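Local coordinates for CBS domain containing membrane protein (Sphaerobacter thermophilus, PDB 4ESY), which is of unknown function but, as the C-terminal CBS-domain pair of a larger membrane protein, probably binds a regulatory ligand such as an adenine nucleotide, at residues 13-18 against 157-162; 35-40 against 68-73; 76-79 against 85-88. All blocks are in the same frame, centred on the assembly; numbering follows the deposited sequence.

Contact 1: residues 13-18 against 157-162; sequences RAIRQV and LKLLLL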
ATOM      1  N   ARG B  13      23.856   8.163   1.158  0.53 26.38           N
ATOM      2  CA  ARG B  13      24.032   8.981   2.358  0.53 26.54           C
ATOM      3  C   ARG B  13      23.179  10.252   2.320  0.53 25.74           C
ATOM      4  O   ARG B  13      22.580  10.632   3.323  0.53 26.70           O
ATOM      5  CB  ARG B  13      25.497   9.358   2.577  0.53 26.05           C
ATOM      6  CG  ARG B  13      26.406   8.190   2.879  0.53 28.07           C
ATOM      7  CD  ARG B  13      27.796   8.672   3.285  0.53 28.35           C
ATOM      8  NE  ARG B  13      27.721   9.426   4.528  0.53 28.79           N
ATOM      9  CZ  ARG B  13      27.605   8.884   5.739  0.53 31.91           C
ATOM     10  NH1 ARG B  13      27.535   9.690   6.782  0.53 31.96           N
ATOM     11  NH2 ARG B  13      27.565   7.554   5.920  0.53 30.97           N
ATOM     12  N   ALA B  14      23.157  10.919   1.176  1.00 24.82           N
ATOM     13  CA  ALA B  14      22.380  12.147   1.032  1.00 27.20           C
ATOM     14  C   ALA B  14      20.895  11.896   1.264  1.00 26.13           C
ATOM     15  O   ALA B  14      20.182  12.704   1.892  1.00 25.11           O
ATOM     16  CB  ALA B  14      22.585  12.723  -0.352  1.00 29.44           C
ATOM     17  N   ILE B  15      20.422  10.765   0.762  1.00 24.97           N
ATOM     18  CA  ILE B  15      18.999  10.444   0.894  1.00 24.48           C
ATOM     19  C   ILE B  15      18.632  10.211   2.357  1.00 26.04           C
ATOM     20  O   ILE B  15      17.597  10.682   2.798  1.00 26.84           O
ATOM     21  CB  ILE B  15      18.624   9.253  -0.020  1.00 24.08           C
ATOM     22  CG1 ILE B  15      18.552   9.766  -1.441  1.00 25.81           C
ATOM     23  CG2 ILE B  15      17.318   8.570   0.398  1.00 23.54           C
ATOM     24  CD1 ILE B  15      18.360   8.699  -2.500  1.00 26.61           C
ATOM     25  N   ARG B  16      19.505   9.556   3.129  1.00 25.41           N
ATOM     26  CA  ARG B  16      19.208   9.359   4.558  1.00 28.43           C
ATOM     27  C   ARG B  16      19.134  10.660   5.372  1.00 29.29           C
ATOM     28  O   ARG B  16      18.546  10.680   6.459  1.00 32.42           O
ATOM     29  CB  ARG B  16      20.225   8.447   5.224  1.00 28.15           C
ATOM     30  CG  ARG B  16      20.125   6.996   4.822  1.00 28.80           C
ATOM     31  CD  ARG B  16      21.193   6.225   5.561  1.00 31.98           C
ATOM     32  NE  ARG B  16      21.093   6.434   7.009  1.00 35.36           N
ATOM     33  CZ  ARG B  16      20.406   5.652   7.843  1.00 37.31           C
ATOM     34  NH1 ARG B  16      20.392   5.917   9.147  1.00 39.05           N
ATOM     35  NH2 ARG B  16      19.737   4.603   7.374  1.00 39.83           N
ATOM     36  N   GLN B  17      19.706  11.735   4.848  1.00 28.25           N
ATOM     37  CA  GLN B  17      19.744  12.991   5.587  1.00 28.12           C
ATOM     38  C   GLN B  17      18.601  13.922   5.247  1.00 26.84           C
ATOM     39  O   GLN B  17      18.442  14.946   5.883  1.00 27.38           O
ATOM     40  CB  GLN B  17      21.081  13.713   5.395  1.00 33.32           C
ATOM     41  CG  GLN B  17      22.259  12.948   6.016  1.00 38.68           C
ATOM     42  CD  GLN B  17      22.016  12.564   7.485  1.00 44.59           C
ATOM     43  OE1 GLN B  17      22.127  11.398   7.858  1.00 45.43           O
ATOM     44  NE2 GLN B  17      21.688  13.554   8.319  1.00 48.22           N
ATOM     45  N   VAL B  18      17.799  13.566   4.251  1.00 26.68           N
ATOM     46  CA  VAL B  18      16.585  14.330   3.929  1.00 27.18           C
ATOM     47  C   VAL B  18      15.631  14.439   5.135  1.00 24.98           C
ATOM     48  O   VAL B  18      15.318  13.445   5.775  1.00 26.53           O
ATOM     49  CB  VAL B  18      15.856  13.634   2.771  1.00 28.41           C
ATOM     50  CG1 VAL B  18      14.455  14.243   2.526  1.00 25.06           C
ATOM     51  CG2 VAL B  18      16.746  13.640   1.497  1.00 26.01           C
ATOM     52  N   LEU B 157      10.277   3.157   0.552  1.00 20.26           N
ATOM     53  CA  LEU B 157      10.884   2.298  -0.469  1.00 22.71           C
ATOM     54  C   LEU B 157      11.044   3.014  -1.793  1.00 23.75           C
ATOM     55  O   LEU B 157      11.730   2.517  -2.680  1.00 24.11           O
ATOM     56  CB  LEU B 157      10.062   1.036  -0.663  1.00 23.76           C
ATOM     57  CG  LEU B 157      10.289   0.107   0.504  1.00 25.41           C
ATOM     58  CD1 LEU B 157       9.215  -0.993   0.541  1.00 25.73           C
ATOM     59  CD2 LEU B 157      11.702  -0.497   0.376  1.00 27.96           C
ATOM     60  N   LYS B 158      10.417   4.181  -1.916  1.00 20.09           N
ATOM     61  CA  LYS B 158      10.679   5.085  -3.043  1.00 21.62           C
ATOM     62  C   LYS B 158      12.034   5.784  -2.921  1.00 19.83           C
ATOM     63  O   LYS B 158      12.525   6.369  -3.886  1.00 19.07           O
ATOM     64  CB  LYS B 158       9.572   6.143  -3.137  1.00 21.67           C
ATOM     65  CG  LYS B 158       8.191   5.577  -3.538  1.00 23.49           C
ATOM     66  CD  LYS B 158       7.145   6.650  -3.397  1.00 26.04           C
ATOM     67  CE  LYS B 158       5.821   6.171  -3.944  1.00 32.34           C
ATOM     68  NZ  LYS B 158       4.838   7.235  -3.759  1.00 34.97           N
ATOM     69  N   LEU B 159      12.633   5.688  -1.737  1.00 19.52           N
ATOM     70  CA  LEU B 159      13.892   6.365  -1.408  1.00 21.81           C
ATOM     71  C   LEU B 159      15.035   5.430  -1.068  1.00 20.47           C
ATOM     72  O   LEU B 159      16.160   5.659  -1.493  1.00 21.62           O
ATOM     73  CB  LEU B 159      13.683   7.296  -0.213  1.00 24.42           C
ATOM     74  CG  LEU B 159      12.747   8.454  -0.534  1.00 29.45           C
ATOM     75  CD1 LEU B 159      12.290   9.141   0.739  1.00 33.45           C
ATOM     76  CD2 LEU B 159      13.530   9.392  -1.376  1.00 31.26           C
ATOM     77  N   LEU B 160      14.782   4.380  -0.297  1.00 18.85           N
ATOM     78  CA  LEU B 160      15.910   3.569   0.126  1.00 22.34           C
ATOM     79  C   LEU B 160      15.474   2.160   0.494  1.00 23.06           C
ATOM     80  O   LEU B 160      14.315   1.934   0.780  1.00 22.00           O
ATOM     81  CB  LEU B 160      16.690   4.261   1.285  1.00 24.67           C
ATOM     82  CG  LEU B 160      16.122   4.229   2.722  1.00 27.68           C
ATOM     83  CD1 LEU B 160      17.054   4.969   3.724  1.00 40.54           C
ATOM     84  CD2 LEU B 160      14.695   4.754   2.850  1.00 26.17           C
ATOM     85  N   LEU B 161      16.417   1.222   0.465  1.00 25.00           N
ATOM     86  CA  LEU B 161      16.134  -0.154   0.821  1.00 31.69           C
ATOM     87  C   LEU B 161      15.849  -0.216   2.316  1.00 38.00           C
ATOM     88  O   LEU B 161      16.320   0.634   3.068  1.00 40.06           O
ATOM     89  CB  LEU B 161      17.338  -1.040   0.488  1.00 34.50           C
ATOM     90  CG  LEU B 161      17.674  -1.122  -0.999  1.00 38.17           C
ATOM     91  CD1 LEU B 161      19.066  -1.733  -1.278  1.00 41.69           C
ATOM     92  CD2 LEU B 161      16.579  -1.915  -1.701  1.00 39.54           C
ATOM     93  N   LEU B 162      15.080  -1.209   2.746  1.00 41.29           N
ATOM     94  CA  LEU B 162      14.898  -1.459   4.176  1.00 47.92           C
ATOM     95  C   LEU B 162      15.349  -2.879   4.590  1.00 59.29           C
ATOM     96  O   LEU B 162      14.739  -3.880   4.199  1.00 61.46           O
ATOM     97  CB  LEU B 162      13.443  -1.205   4.583  1.00 42.96           C
ATOM     98  CG  LEU B 162      12.931   0.166   4.145  1.00 40.05           C
ATOM     99  CD1 LEU B 162      11.450   0.293   4.362  1.00 39.21           C
ATOM    100  CD2 LEU B 162      13.673   1.245   4.895  1.00 40.38           C
TER
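Ile15 and Leu159 mark the closest approach of the two backbones, their CA atoms 6.9 Å apart, where the last turn of helix 2-17 faces the irregular coil that follows helix 153-157. In this CBS-pair fold the contact ties the N-terminal helix to the last modelled residues of the chain, within the second CBS sequence range. Ile15 suits the place because its branched CB presents two arms to the coil. CG1 lies anti to the carbonyl carbon (chi1 -76°), which puts CG2 anti to the backbone N and directs it at Leu159. CG2 is 3.7 Å from Leu159 O and 3.9 Å from Leu159 CB, while CD1 at the end of the other arm comes within 3.9 Å of Leu159 O, so the carbonyl oxygen is met by two methyls of one side chain. The side chains of Ile15 and Leu159 cross obliquely, and Leu159 also packs on an aromatic residue of a neighbouring chain, a fitting use of a bulky aliphatic group between two surfaces.

Arg16 takes part through its aliphatic half. Its charged end goes elsewhere: the chain bends at chi3 (55°), and NH1 forms a salt bridge with Asp129 of helix 124-134. A long side chain serves both needs, methylenes for the leucine and a charge for the aspartate. Leu160 also leans on Val124 and Ala128 of that helix. It thus bridges the two helices by purely apolar contact. It crosses Arg16 at about a right angle, Leu160 CD1 sitting 3.8 Å from Arg16 CG.

Contact 2: residues 35-40 against 68-73; sequences DTLDAV and SDFLRG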
ATOM      1  N   ASP B  35     -15.767   9.444  15.938  1.00 23.82           N
ATOM      2  CA  ASP B  35     -16.437   9.256  14.630  1.00 21.64           C
ATOM      3  C   ASP B  35     -16.870   7.805  14.478  1.00 23.43           C
ATOM      4  O   ASP B  35     -16.116   6.906  14.832  1.00 21.11           O
ATOM      5  CB  ASP B  35     -15.509   9.584  13.461  1.00 18.89           C
ATOM      6  CG  ASP B  35     -15.269  11.105  13.279  1.00 24.07           C
ATOM      7  OD1 ASP B  35     -16.002  11.945  13.899  1.00 25.34           O
ATOM      8  OD2 ASP B  35     -14.314  11.449  12.535  1.00 24.78           O
ATOM      9  N   THR B  36     -18.075   7.578  13.954  1.00 24.54           N
ATOM     10  CA  THR B  36     -18.547   6.200  13.702  1.00 23.94           C
ATOM     11  C   THR B  36     -17.765   5.610  12.521  1.00 21.09           C
ATOM     12  O   THR B  36     -17.171   6.328  11.700  1.00 21.66           O
ATOM     13  CB  THR B  36     -20.097   6.148  13.422  1.00 26.88           C
ATOM     14  OG1 THR B  36     -20.382   6.907  12.249  1.00 31.43           O
ATOM     15  CG2 THR B  36     -20.875   6.743  14.567  1.00 27.75           C
ATOM     16  N   LEU B  37     -17.731   4.295  12.426  1.00 22.86           N
ATOM     17  CA  LEU B  37     -16.909   3.654  11.394  1.00 23.47           C
ATOM     18  C   LEU B  37     -17.478   4.001  10.020  1.00 26.28           C
ATOM     19  O   LEU B  37     -16.751   4.075   9.050  1.00 21.54           O
ATOM     20  CB  LEU B  37     -16.821   2.139  11.627  1.00 25.05           C
ATOM     21  CG  LEU B  37     -15.990   1.743  12.859  1.00 24.95           C
ATOM     22  CD1 LEU B  37     -15.778   0.245  12.911  1.00 24.95           C
ATOM     23  CD2 LEU B  37     -14.631   2.496  12.863  1.00 24.57           C
ATOM     24  N   ASP B  38     -18.786   4.232   9.969  0.53 27.70           N
ATOM     25  CA  ASP B  38     -19.461   4.678   8.753  0.53 29.44           C
ATOM     26  C   ASP B  38     -18.870   6.009   8.240  0.53 28.33           C
ATOM     27  O   ASP B  38     -18.593   6.151   7.048  0.53 29.45           O
ATOM     28  CB  ASP B  38     -20.981   4.736   9.006  0.53 32.95           C
ATOM     29  CG  ASP B  38     -21.615   6.053   8.609  0.53 36.17           C
ATOM     30  OD1 ASP B  38     -22.233   6.704   9.485  0.53 38.89           O
ATOM     31  OD2 ASP B  38     -21.536   6.428   7.416  0.53 39.66           O
ATOM     32  N   ALA B  39     -18.649   6.961   9.142  1.00 23.77           N
ATOM     33  CA  ALA B  39     -18.031   8.234   8.790  1.00 22.16           C
ATOM     34  C   ALA B  39     -16.532   8.081   8.454  1.00 19.84           C
ATOM     35  O   ALA B  39     -16.018   8.693   7.513  1.00 20.30           O
ATOM     36  CB  ALA B  39     -18.203   9.253   9.943  1.00 19.88           C
ATOM     37  N   VAL B  40     -15.830   7.307   9.248  1.00 18.96           N
ATOM     38  CA  VAL B  40     -14.418   7.042   8.952  1.00 20.19           C
ATOM     39  C   VAL B  40     -14.255   6.457   7.525  1.00 19.92           C
ATOM     40  O   VAL B  40     -13.365   6.872   6.783  1.00 21.64           O
ATOM     41  CB  VAL B  40     -13.806   6.066   9.966  1.00 21.37           C
ATOM     42  CG1 VAL B  40     -12.392   5.605   9.519  1.00 19.00           C
ATOM     43  CG2 VAL B  40     -13.815   6.701  11.396  1.00 22.16           C
ATOM     44  N   SER B  68      -7.926  -2.301   7.577  1.00 21.38           N
ATOM     45  CA  SER B  68      -7.918  -3.640   8.126  1.00 25.03           C
ATOM     46  C   SER B  68      -8.461  -3.635   9.549  1.00 23.55           C
ATOM     47  O   SER B  68      -8.998  -4.644  10.013  1.00 22.44           O
ATOM     48  CB  SER B  68      -6.497  -4.245   8.096  1.00 29.93           C
ATOM     49  OG  SER B  68      -5.591  -3.401   8.784  1.00 31.18           O
ATOM     50  N   ASP B  69      -8.357  -2.490  10.223  1.00 21.87           N
ATOM     51  CA  ASP B  69      -8.885  -2.388  11.583  1.00 24.01           C
ATOM     52  C   ASP B  69     -10.385  -2.625  11.667  1.00 24.95           C
ATOM     53  O   ASP B  69     -10.879  -3.055  12.699  1.00 23.38           O
ATOM     54  CB  ASP B  69      -8.558  -1.029  12.226  1.00 22.01           C
ATOM     55  CG  ASP B  69      -7.080  -0.878  12.553  1.00 28.58           C
ATOM     56  OD1 ASP B  69      -6.416  -1.894  12.919  1.00 29.90           O
ATOM     57  OD2 ASP B  69      -6.581   0.271  12.423  1.00 30.65           O
ATOM     58  N   PHE B  70     -11.110  -2.326  10.590  1.00 24.74           N
ATOM     59  CA  PHE B  70     -12.559  -2.563  10.569  1.00 23.22           C
ATOM     60  C   PHE B  70     -12.850  -4.038  10.885  1.00 23.58           C
ATOM     61  O   PHE B  70     -13.837  -4.353  11.532  1.00 25.20           O
ATOM     62  CB  PHE B  70     -13.132  -2.175   9.197  1.00 20.97           C
ATOM     63  CG  PHE B  70     -13.361  -0.718   9.022  1.00 21.10           C
ATOM     64  CD1 PHE B  70     -14.643  -0.246   8.755  1.00 21.71           C
ATOM     65  CD2 PHE B  70     -12.296   0.206   9.139  1.00 20.46           C
ATOM     66  CE1 PHE B  70     -14.894   1.123   8.587  1.00 20.96           C
ATOM     67  CE2 PHE B  70     -12.533   1.593   8.967  1.00 22.10           C
ATOM     68  CZ  PHE B  70     -13.830   2.044   8.684  1.00 22.90           C
ATOM     69  N   LEU B  71     -11.964  -4.948  10.480  1.00 22.92           N
ATOM     70  CA  LEU B  71     -12.191  -6.377  10.806  1.00 22.42           C
ATOM     71  C   LEU B  71     -12.241  -6.632  12.295  1.00 24.57           C
ATOM     72  O   LEU B  71     -12.817  -7.614  12.724  1.00 26.38           O
ATOM     73  CB  LEU B  71     -11.102  -7.273  10.207  1.00 20.06           C
ATOM     74  CG  LEU B  71     -10.911  -7.097   8.703  1.00 31.57           C
ATOM     75  CD1 LEU B  71      -9.760  -7.964   8.164  1.00 31.12           C
ATOM     76  CD2 LEU B  71     -12.202  -7.413   8.009  1.00 33.51           C
ATOM     77  N   ARG B  72     -11.569  -5.794  13.090  1.00 25.31           N
ATOM     78  CA  ARG B  72     -11.596  -5.958  14.539  1.00 26.46           C
ATOM     79  C   ARG B  72     -13.007  -5.797  15.091  1.00 30.40           C
ATOM     80  O   ARG B  72     -13.312  -6.272  16.170  1.00 34.03           O
ATOM     81  CB  ARG B  72     -10.705  -4.935  15.210  1.00 29.10           C
ATOM     82  CG  ARG B  72      -9.236  -5.054  14.910  1.00 33.36           C
ATOM     83  CD  ARG B  72      -8.512  -3.871  15.570  1.00 37.42           C
ATOM     84  NE  ARG B  72      -7.097  -3.803  15.237  1.00 41.93           N
ATOM     85  CZ  ARG B  72      -6.171  -4.613  15.746  1.00 49.42           C
ATOM     86  NH1 ARG B  72      -4.903  -4.473  15.378  1.00 51.54           N
ATOM     87  NH2 ARG B  72      -6.508  -5.570  16.614  1.00 53.03           N
ATOM     88  N   GLY B  73     -13.869  -5.103  14.361  1.00 32.44           N
ATOM     89  CA  GLY B  73     -15.277  -5.024  14.734  1.00 31.28           C
ATOM     90  C   GLY B  73     -16.136  -5.940  13.884  1.00 29.13           C
ATOM     91  O   GLY B  73     -17.354  -5.773  13.798  1.00 30.08           O
TER
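Phe70 drives its ring against Leu37 and Val40, joining the helical turn after strand 61-64 to the first turn of helix 37-46, two helical elements of the beta-alpha-beta-beta-alpha CBS fold. From CB the ring leaves anti to the carbonyl carbon (chi1 -80°), which carries it across to the other segment. Past CG and the CD atoms, contact begins at CE1, 3.7 Å from Leu37 CB and 3.5 Å from Leu37 O. CE2, on the other branch, approaches Val40 CG1 at 4.1 Å. The tip, CZ, lies 3.9 Å from that same Val40 CG1, which sits at the ring edge near its plane, whereas Leu37 CD2 covers one face, off toward the rim. A flat ring suits this place because a leucine can lie over its face while a compact valine meets its edge. Leu37 and Val40, three residues apart on the helix, both look toward Phe70. Behind the ring, a salt bridge within the turn links residues three apart: Arg72 NE reaches Asp69 OD1 at 3.1 Å, nearly in the guanidinium plane but from 40° above the carboxylate plane.

Contact 3: residues 76-79 against 85-88; sequences PFWI and ILSR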
ATOM      1  N   PRO B  76     -16.122  -6.030   7.204  1.00 24.22           N
ATOM      2  CA  PRO B  76     -15.132  -5.968   6.136  1.00 23.56           C
ATOM      3  C   PRO B  76     -15.212  -4.558   5.509  1.00 21.37           C
ATOM      4  O   PRO B  76     -16.272  -4.127   5.040  1.00 22.55           O
ATOM      5  CB  PRO B  76     -15.630  -7.037   5.146  1.00 23.38           C
ATOM      6  CG  PRO B  76     -17.138  -7.001   5.302  1.00 24.36           C
ATOM      7  CD  PRO B  76     -17.433  -6.517   6.728  1.00 23.67           C
ATOM      8  N   PHE B  77     -14.101  -3.842   5.490  1.00 22.00           N
ATOM      9  CA  PHE B  77     -14.113  -2.484   4.922  1.00 21.48           C
ATOM     10  C   PHE B  77     -14.718  -2.455   3.501  1.00 21.72           C
ATOM     11  O   PHE B  77     -15.330  -1.465   3.083  1.00 20.59           O
ATOM     12  CB  PHE B  77     -12.708  -1.892   4.943  1.00 22.01           C
ATOM     13  CG  PHE B  77     -12.628  -0.490   4.384  1.00 23.81           C
ATOM     14  CD1 PHE B  77     -12.706   0.619   5.230  1.00 23.91           C
ATOM     15  CD2 PHE B  77     -12.493  -0.282   3.034  1.00 21.35           C
ATOM     16  CE1 PHE B  77     -12.626   1.928   4.711  1.00 25.73           C
ATOM     17  CE2 PHE B  77     -12.420   1.038   2.504  1.00 24.71           C
ATOM     18  CZ  PHE B  77     -12.494   2.127   3.355  1.00 25.72           C
ATOM     19  N   TRP B  78     -14.609  -3.566   2.779  1.00 22.02           N
ATOM     20  CA  TRP B  78     -15.056  -3.578   1.374  1.00 24.31           C
ATOM     21  C   TRP B  78     -16.548  -3.302   1.232  1.00 22.97           C
ATOM     22  O   TRP B  78     -16.995  -2.860   0.180  1.00 23.08           O
ATOM     23  CB  TRP B  78     -14.720  -4.924   0.684  1.00 27.91           C
ATOM     24  CG  TRP B  78     -14.353  -4.733  -0.756  1.00 31.48           C
ATOM     25  CD1 TRP B  78     -13.550  -3.748  -1.268  1.00 34.12           C
ATOM     26  CD2 TRP B  78     -14.836  -5.488  -1.882  1.00 33.86           C
ATOM     27  NE1 TRP B  78     -13.468  -3.879  -2.642  1.00 39.24           N
ATOM     28  CE2 TRP B  78     -14.248  -4.938  -3.041  1.00 38.74           C
ATOM     29  CE3 TRP B  78     -15.691  -6.590  -2.017  1.00 35.84           C
ATOM     30  CZ2 TRP B  78     -14.501  -5.441  -4.333  1.00 42.50           C
ATOM     31  CZ3 TRP B  78     -15.935  -7.103  -3.294  1.00 38.81           C
ATOM     32  CH2 TRP B  78     -15.333  -6.531  -4.435  1.00 42.46           C
ATOM     33  N   ILE B  79     -17.308  -3.558   2.296  1.00 22.88           N
ATOM     34  CA  ILE B  79     -18.728  -3.278   2.276  1.00 26.59           C
ATOM     35  C   ILE B  79     -19.036  -1.815   1.906  1.00 25.66           C
ATOM     36  O   ILE B  79     -20.062  -1.521   1.266  1.00 26.83           O
ATOM     37  CB  ILE B  79     -19.392  -3.660   3.603  1.00 29.91           C
ATOM     38  CG1 ILE B  79     -20.867  -3.773   3.385  1.00 35.35           C
ATOM     39  CG2 ILE B  79     -19.092  -2.636   4.745  1.00 23.99           C
ATOM     40  CD1 ILE B  79     -21.547  -4.410   4.521  1.00 39.80           C
ATOM     41  N   ILE B  85     -21.686  -6.024  -4.892  1.00 35.03           N
ATOM     42  CA  ILE B  85     -20.928  -7.232  -5.249  1.00 34.17           C
ATOM     43  C   ILE B  85     -20.954  -8.185  -4.056  1.00 31.72           C
ATOM     44  O   ILE B  85     -21.135  -9.371  -4.213  1.00 30.99           O
ATOM     45  CB  ILE B  85     -19.467  -6.864  -5.673  1.00 34.89           C
ATOM     46  CG1 ILE B  85     -19.495  -6.116  -7.009  1.00 38.95           C
ATOM     47  CG2 ILE B  85     -18.580  -8.086  -5.821  1.00 33.51           C
ATOM     48  CD1 ILE B  85     -18.167  -5.463  -7.384  1.00 39.24           C
ATOM     49  N   LEU B  86     -20.796  -7.640  -2.859  1.00 32.64           N
ATOM     50  CA  LEU B  86     -20.879  -8.430  -1.645  1.00 35.38           C
ATOM     51  C   LEU B  86     -22.253  -9.036  -1.397  1.00 36.48           C
ATOM     52  O   LEU B  86     -22.346 -10.164  -0.899  1.00 38.05           O
ATOM     53  CB  LEU B  86     -20.411  -7.630  -0.441  1.00 38.07           C
ATOM     54  CG  LEU B  86     -18.889  -7.475  -0.440  1.00 40.57           C
ATOM     55  CD1 LEU B  86     -18.413  -6.857   0.870  1.00 39.69           C
ATOM     56  CD2 LEU B  86     -18.192  -8.821  -0.709  1.00 42.51           C
ATOM     57  N   SER B  87     -23.305  -8.322  -1.802  1.00 35.89           N
ATOM     58  CA  SER B  87     -24.676  -8.838  -1.704  1.00 37.90           C
ATOM     59  C   SER B  87     -24.971 -10.043  -2.571  1.00 38.12           C
ATOM     60  O   SER B  87     -25.967 -10.717  -2.360  1.00 40.88           O
ATOM     61  CB  SER B  87     -25.697  -7.746  -1.996  1.00 40.54           C
ATOM     62  OG  SER B  87     -25.475  -6.659  -1.110  1.00 43.44           O
ATOM     63  N   ARG B  88     -24.133 -10.328  -3.554  1.00 36.95           N
ATOM     64  CA  ARG B  88     -24.319 -11.581  -4.291  1.00 39.57           C
ATOM     65  C   ARG B  88     -23.843 -12.741  -3.428  1.00 38.96           C
ATOM     66  O   ARG B  88     -24.232 -13.883  -3.639  1.00 40.52           O
ATOM     67  CB  ARG B  88     -23.554 -11.580  -5.609  1.00 41.21           C
ATOM     68  CG  ARG B  88     -23.948 -10.493  -6.569  1.00 43.04           C
ATOM     69  CD  ARG B  88     -22.960 -10.472  -7.732  1.00 44.12           C
ATOM     70  NE  ARG B  88     -22.985  -9.184  -8.415  1.00 45.85           N
ATOM     71  CZ  ARG B  88     -21.968  -8.692  -9.108  1.00 46.04           C
ATOM     72  NH1 ARG B  88     -20.828  -9.388  -9.208  1.00 44.78           N
ATOM     73  NH2 ARG B  88     -22.094  -7.506  -9.702  1.00 46.98           N
TER
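Leu86 is the bump of this contact, and the hollow it fills lies between the indole of Trp78 and the backbone at Ile79. It is an apolar contact within one chain reversal of the CBS-pair fold: five residues separate the segments, and short helix 83-86 is laid back against the helical turn of residues 77-79. The forked end of the leucine matches a hollow with two unlike walls. One prong, CD2, abuts the benzo part of the indole at its edge, in the ring plane, 3.6 Å from Trp78 CE3. The other, CD1, drops to the chain itself, 3.8 Å from Ile79 N and 4.3 Å from Ile79 CB. The fork points this way because CG stands anti to the carbonyl carbon (chi1 -74°), and CG itself comes within 3.7 Å of Trp78 CE3.

Ile85 forms a second, smaller bump: its CG2, anti to the backbone N, approaches the far corner of the indole obliquely, 3.8 Å from Trp78 CZ3 and 3.9 Å from Trp78 CH2. A tryptophan suits this position because its long bicycle spans both neighbours at once. With an alanine at Leu86, the edge of Trp78 at CE3 and the backbone at Ile79 would probably both lose their packing partner, and the indole would be likely to shift. Ile79 faces Val95, Leu98 and Phe99 of helix 92-102, and Trp78 packs on the backbone of a neighbouring chain. The pairs that meet here are carbon against carbon or carbon against a backbone nitrogen, which suggests that, across these two segments, apolar fit and the exclusion of water do most of the work.

How the contacts relate
Contacts 2 and 3 form one buried region, their centres about 14 Å apart, touching where Phe70 CE2 lies 3.9 Å from Phe77 CD1 and Leu71 CD2 lies 3.8 Å from Pro76 CA. Contact 1 lies on the opposite side of the chain's centre, about 33 Å from contact 2 and 39 Å from contact 3, centre to centre, and is only partly buried. Helix 37-46 serves both neighbours, supplying most of the first segment of contact 2 and a bed for Phe77 beside contact 3. Their chemistry follows place: aromatic rings carry the two buried contacts, whereas contact 1 uses branched aliphatics and the stem of an arginine whose charge is spent outside it.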